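Local coordinates for CEP104 (Gallus gallus, PDB 5JO8), which is a centriolar protein whose TOG domain, described here, probably binds tubulin or microtubules, at residues Q159-A162 against L163-E166; L189-S192 against R193-L196. All blocks are in the same frame, centred on the assembly; numbering follows the deposited sequence.

Contact 1 of 2, residues Q159-A162 against L163-E166; sequences QEMA and LWSE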
ATOM      1  N   GLN A 159       5.973   1.233  -3.103  1.00 19.92           N
ATOM      2  CA  GLN A 159       7.220   0.566  -3.441  1.00 21.82           C
ATOM      3  C   GLN A 159       8.321   0.912  -2.427  1.00 22.54           C
ATOM      4  O   GLN A 159       9.012   0.016  -1.918  1.00 23.44           O
ATOM      5  CB  GLN A 159       7.618   0.940  -4.876  1.00 24.34           C
ATOM      6  CG  GLN A 159       8.724   0.116  -5.497  1.00 33.17           C
ATOM      7  CD  GLN A 159       9.168   0.685  -6.843  1.00 31.35           C
ATOM      8  OE1 GLN A 159      10.243   0.359  -7.343  1.00 45.41           O
ATOM      9  NE2 GLN A 159       8.336   1.538  -7.429  1.00 30.41           N
ATOM     10  N   GLU A 160       8.451   2.198  -2.095  1.00 19.15           N
ATOM     11  CA  GLU A 160       9.477   2.658  -1.165  1.00 19.60           C
ATOM     12  C   GLU A 160       9.182   2.146   0.244  1.00 21.58           C
ATOM     13  O   GLU A 160      10.091   1.691   0.945  1.00 22.36           O
ATOM     14  CB  GLU A 160       9.595   4.193  -1.179  1.00 23.18           C
ATOM     15  CG  GLU A 160      10.137   4.762  -2.494  1.00 23.08           C
ATOM     16  CD  GLU A 160      10.383   6.257  -2.440  1.00 37.14           C
ATOM     17  OE1 GLU A 160       9.809   6.978  -3.287  1.00 37.58           O
ATOM     18  OE2 GLU A 160      11.154   6.711  -1.565  1.00 33.93           O
ATOM     19  N   MET A 161       7.916   2.200   0.649  0.56 19.85           N
ATOM     20  CA  MET A 161       7.538   1.739   1.980  0.56 19.62           C
ATOM     21  C   MET A 161       7.841   0.256   2.167  0.56 21.47           C
ATOM     22  O   MET A 161       8.286  -0.155   3.236  0.56 20.08           O
ATOM     23  CB  MET A 161       6.068   2.041   2.278  0.56 18.55           C
ATOM     24  CG  MET A 161       5.627   1.582   3.673  0.56 15.32           C
ATOM     25  SD  MET A 161       4.017   2.233   4.138  0.56 19.91           S
ATOM     26  CE  MET A 161       2.939   1.472   2.918  0.56 22.84           C
ATOM     27  N   ALA A 162       7.622  -0.542   1.127  1.00 19.17           N
ATOM     28  CA  ALA A 162       7.895  -1.979   1.185  1.00 18.92           C
ATOM     29  C   ALA A 162       9.365  -2.292   1.473  1.00 23.65           C
ATOM     30  O   ALA A 162       9.686  -3.327   2.078  1.00 22.67           O
ATOM     31  CB  ALA A 162       7.461  -2.652  -0.131  1.00 21.94           C
ATOM     32  N   LEU A 163      10.252  -1.394   1.059  1.00 20.51           N
ATOM     33  CA  LEU A 163      11.683  -1.638   1.156  1.00 21.31           C
ATOM     34  C   LEU A 163      12.385  -0.918   2.323  1.00 21.44           C
ATOM     35  O   LEU A 163      13.575  -1.145   2.577  1.00 23.27           O
ATOM     36  CB  LEU A 163      12.333  -1.343  -0.205  1.00 22.69           C
ATOM     37  CG  LEU A 163      11.744  -2.324  -1.242  1.00 28.47           C
ATOM     38  CD1 LEU A 163      11.681  -1.776  -2.650  1.00 42.05           C
ATOM     39  CD2 LEU A 163      12.517  -3.631  -1.212  1.00 43.13           C
ATOM     40  N   TRP A 164      11.650  -0.086   3.067  1.00 20.11           N
ATOM     41  CA  TRP A 164      12.233   0.555   4.246  1.00 21.85           C
ATOM     42  C   TRP A 164      12.676  -0.506   5.234  1.00 22.34           C
ATOM     43  O   TRP A 164      11.988  -1.509   5.430  1.00 22.63           O
ATOM     44  CB  TRP A 164      11.263   1.509   4.943  1.00 18.84           C
ATOM     45  CG  TRP A 164      10.920   2.703   4.144  1.00 21.07           C
ATOM     46  CD1 TRP A 164      11.675   3.292   3.156  1.00 19.39           C
ATOM     47  CD2 TRP A 164       9.711   3.452   4.235  1.00 19.79           C
ATOM     48  NE1 TRP A 164      10.992   4.373   2.633  1.00 21.70           N
ATOM     49  CE2 TRP A 164       9.785   4.486   3.278  1.00 21.91           C
ATOM     50  CE3 TRP A 164       8.566   3.352   5.037  1.00 21.32           C
ATOM     51  CZ2 TRP A 164       8.757   5.408   3.100  1.00 25.22           C
ATOM     52  CZ3 TRP A 164       7.548   4.264   4.856  1.00 26.89           C
ATOM     53  CH2 TRP A 164       7.652   5.280   3.890  1.00 24.13           C
ATOM     54  N   SER A 165      13.839  -0.280   5.835  1.00 20.28           N
ATOM     55  CA  SER A 165      14.401  -1.251   6.776  1.00 22.06           C
ATOM     56  C   SER A 165      13.456  -1.574   7.939  1.00 23.86           C
ATOM     57  O   SER A 165      13.480  -2.691   8.461  1.00 24.36           O
ATOM     58  CB  SER A 165      15.765  -0.787   7.298  1.00 26.14           C
ATOM     59  OG  SER A 165      15.638   0.397   8.051  1.00 28.44           O
ATOM     60  N   GLU A 166      12.627  -0.610   8.338  1.00 20.40           N
ATOM     61  CA  GLU A 166      11.646  -0.856   9.402  1.00 23.05           C
ATOM     62  C   GLU A 166      10.472  -1.721   8.953  1.00 22.24           C
ATOM     63  O   GLU A 166       9.829  -2.369   9.776  1.00 21.58           O
ATOM     64  CB  GLU A 166      11.097   0.458   9.958  1.00 18.59           C
ATOM     65  CG  GLU A 166      12.086   1.260  10.817  1.00 22.98           C
ATOM     66  CD  GLU A 166      12.435   0.568  12.130  1.00 33.74           C
ATOM     67  OE1 GLU A 166      11.515   0.264  12.918  1.00 31.85           O
ATOM     68  OE2 GLU A 166      13.638   0.339  12.378  1.00 37.75           O
TER
HETATM   69  O   HOH W   1      12.537   5.326   0.317  1.00 30.68           O

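Contact 2 of 2, residues L189-S192 against R193-L196; sequences LAMS and RVEL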
ATOM      1  N   LEU A 189      -6.817   0.500 -11.179  1.00 22.90           N
ATOM      2  CA  LEU A 189      -6.518  -0.215  -9.944  1.00 22.04           C
ATOM      3  C   LEU A 189      -5.836  -1.551 -10.239  1.00 24.46           C
ATOM      4  O   LEU A 189      -4.834  -1.902  -9.621  1.00 22.56           O
ATOM      5  CB  LEU A 189      -7.812  -0.470  -9.184  1.00 24.20           C
ATOM      6  CG  LEU A 189      -7.676  -0.982  -7.758  1.00 25.09           C
ATOM      7  CD1 LEU A 189      -7.009   0.077  -6.884  1.00 26.71           C
ATOM      8  CD2 LEU A 189      -9.046  -1.377  -7.213  1.00 29.90           C
ATOM      9  N   ALA A 190      -6.384  -2.300 -11.193  1.00 21.31           N
ATOM     10  CA  ALA A 190      -5.853  -3.626 -11.487  1.00 19.56           C
ATOM     11  C   ALA A 190      -4.463  -3.532 -12.083  1.00 20.22           C
ATOM     12  O   ALA A 190      -3.567  -4.291 -11.723  1.00 19.90           O
ATOM     13  CB  ALA A 190      -6.777  -4.354 -12.454  1.00 19.37           C
ATOM     14  N   MET A 191      -4.291  -2.607 -13.017  0.57 18.76           N
ATOM     15  CA  MET A 191      -2.998  -2.396 -13.648  0.57 19.44           C
ATOM     16  C   MET A 191      -1.935  -2.025 -12.627  0.57 18.67           C
ATOM     17  O   MET A 191      -0.826  -2.552 -12.655  0.57 19.72           O
ATOM     18  CB  MET A 191      -3.095  -1.307 -14.713  0.57 18.91           C
ATOM     19  CG  MET A 191      -3.614  -1.791 -16.052  0.57 23.37           C
ATOM     20  SD  MET A 191      -2.566  -3.085 -16.743  0.57 22.36           S
ATOM     21  CE  MET A 191      -1.004  -2.216 -16.908  0.57 32.00           C
ATOM     22  N   SER A 192      -2.273  -1.108 -11.726  1.00 19.17           N
ATOM     23  CA  SER A 192      -1.341  -0.691 -10.692  1.00 17.22           C
ATOM     24  C   SER A 192      -0.957  -1.860  -9.811  1.00 18.27           C
ATOM     25  O   SER A 192       0.201  -2.002  -9.431  1.00 19.88           O
ATOM     26  CB  SER A 192      -1.964   0.399  -9.828  1.00 20.64           C
ATOM     27  OG  SER A 192      -2.061   1.622 -10.543  1.00 19.11           O
ATOM     28  N   ARG A 193      -1.932  -2.705  -9.513  1.00 18.27           N
ATOM     29  CA  ARG A 193      -1.655  -3.847  -8.654  1.00 17.76           C
ATOM     30  C   ARG A 193      -0.722  -4.851  -9.317  1.00 17.98           C
ATOM     31  O   ARG A 193       0.251  -5.282  -8.707  1.00 17.89           O
ATOM     32  CB  ARG A 193      -2.934  -4.533  -8.180  1.00 22.53           C
ATOM     33  CG  ARG A 193      -2.662  -5.554  -7.081  1.00 23.25           C
ATOM     34  CD  ARG A 193      -3.115  -5.056  -5.700  1.00 23.49           C
ATOM     35  NE  ARG A 193      -4.538  -5.327  -5.517  1.00 30.19           N
ATOM     36  CZ  ARG A 193      -5.046  -6.532  -5.279  1.00 36.36           C
ATOM     37  NH1 ARG A 193      -4.247  -7.587  -5.188  1.00 30.65           N
ATOM     38  NH2 ARG A 193      -6.355  -6.685  -5.144  1.00 39.49           N
ATOM     39  N   VAL A 194      -0.986  -5.227 -10.571  1.00 18.36           N
ATOM     40  CA  VAL A 194      -0.089  -6.185 -11.214  1.00 18.84           C
ATOM     41  C   VAL A 194       1.308  -5.606 -11.410  1.00 17.52           C
ATOM     42  O   VAL A 194       2.306  -6.318 -11.289  1.00 18.75           O
ATOM     43  CB  VAL A 194      -0.671  -6.779 -12.508  1.00 15.83           C
ATOM     44  CG1 VAL A 194      -1.859  -7.654 -12.178  1.00 18.16           C
ATOM     45  CG2 VAL A 194      -1.079  -5.678 -13.493  1.00 19.77           C
ATOM     46  N   GLU A 195       1.387  -4.309 -11.700  1.00 17.97           N
ATOM     47  CA  GLU A 195       2.680  -3.689 -11.901  1.00 18.06           C
ATOM     48  C   GLU A 195       3.474  -3.611 -10.597  1.00 17.05           C
ATOM     49  O   GLU A 195       4.693  -3.788 -10.606  1.00 20.27           O
ATOM     50  CB  GLU A 195       2.519  -2.294 -12.512  1.00 17.71           C
ATOM     51  CG  GLU A 195       2.020  -2.296 -13.932  1.00 21.85           C
ATOM     52  CD  GLU A 195       1.778  -0.888 -14.440  1.00 27.40           C
ATOM     53  OE1 GLU A 195       1.490   0.010 -13.614  1.00 35.10           O
ATOM     54  OE2 GLU A 195       1.881  -0.681 -15.661  1.00 32.19           O
ATOM     55  N   LEU A 196       2.785  -3.336  -9.493  1.00 19.60           N
ATOM     56  CA  LEU A 196       3.424  -3.323  -8.172  1.00 17.89           C
ATOM     57  C   LEU A 196       4.012  -4.680  -7.808  1.00 17.21           C
ATOM     58  O   LEU A 196       5.151  -4.770  -7.342  1.00 21.11           O
ATOM     59  CB  LEU A 196       2.445  -2.873  -7.085  1.00 22.21           C
ATOM     60  CG  LEU A 196       2.394  -1.358  -6.890  1.00 22.81           C
ATOM     61  CD1 LEU A 196       1.199  -0.958  -6.043  1.00 22.35           C
ATOM     62  CD2 LEU A 196       3.683  -0.875  -6.247  1.00 21.88           C
TER

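Contact 1 of 2, residues Q159-A162 against L163-E166
Trp164 folds its indole back over the last turn of the helix it has just left, laying one ring face on the backbone of Met161. Met161 CA stands 3.5 Å from the centroid of the six-membered ring and 11° off its normal, a CH-pi contact over the centre of the face. Glu160 O lies above the same face, nearer the rim. Met161 closes the tight side: with CG anti to the backbone N (chi1 -180°), its chain continues along the same face to the rim, where CG comes 3.5 Å from Trp164 CZ3. The sulfur approaches obliquely, SD being 5.1 Å from the ring centroid, a Met-aromatic contact. A flexible thioether suits this buried place, and the side chain packs on Leu136 and Leu139 of helix 125-142. Beside Glu160 the contact is wetter. A water in the indole plane accepts from Trp164 NE1 at 2.9 Å and donates to Glu160 OE2 at 2.7 Å, tying the exposed carboxylate to the ring edge. Replacing Trp164 with an alanine removes the ring, which would probably uncover the Met161 backbone and leave this water without its indole donor. On the backbone, Leu163 N bonds to Glu160 O at 3.1 Å from above the carbonyl plane, and Trp164 N bonds weakly to Glu160 O and Met161 O. Leu163 lays CD1 against Gln159 O at 3.3 Å and touches Glu203 and Met204 of helix 187-204. The feature is a helix C-terminus in an alpha-solenoid TOG domain, with a tryptophan just beyond it packed back over the final turns.

Contact 2 of 2, residues L189-S192 against R193-L196
Leu189 to Ser192 pass their carbonyls to the amides of Arg193 to Leu196 in four successive i to i+4 hydrogen bonds, the straightest being Val194 N to Ala190 O at 3.0 Å and 168°. On one side of this turn Met191 and Glu195 lie one turn apart. The methionine, bent at chi2 and chi3, brings its CE to 3.5 Å from Glu195 OE2, and the extended glutamate runs its CG past Met191 O at 3.1 Å. Val194 fits the buried side as a compact branched residue: its CG2 rests 3.2 Å from Met191 O. Helix 187-204 is one of the stacked helices of the TOG domain's alpha-solenoid, and Val194 packs it on Val234 of helix 229-245 and Phe219 of helix 213-223. Ala190, small enough for a buried face, touches Val231. Ser192 suits a buried helical site because its OG has hydrogen-bonding partners in His188 O, one turn back, and Thr143 O. With CG anti to its amide nitrogen (chi1 -169°) and bends at chi2 and chi3, Arg193 carries its guanidinium to the end of helix 173-177 and the loop after it, where its several N-H groups serve three carbonyls at once: NH1 those of Leu177 and Gln179, NH2 that of Leu180.

Overall arrangement
Contact 1 comes first along the chain, at the end of helix 148-163 and in the loop beyond it; contact 2 follows near the start of helix 187-204, after the short helix 173-177. Their centres are 18 Å apart and their nearest atoms about 4 Å, without touching, and each centre lies 11 Å from that of the chain. The two are linked through helix 187-204, since Gln159 and Leu163 of contact 1 pack on its later part, at Cys199, Leu200, Glu203 and Met204. Contact 1 also faces helices 100-121 and 125-142, and contact 2 faces 213-223 and 229-245. Together they join earlier and later helices of one continuous all-helical TOG domain.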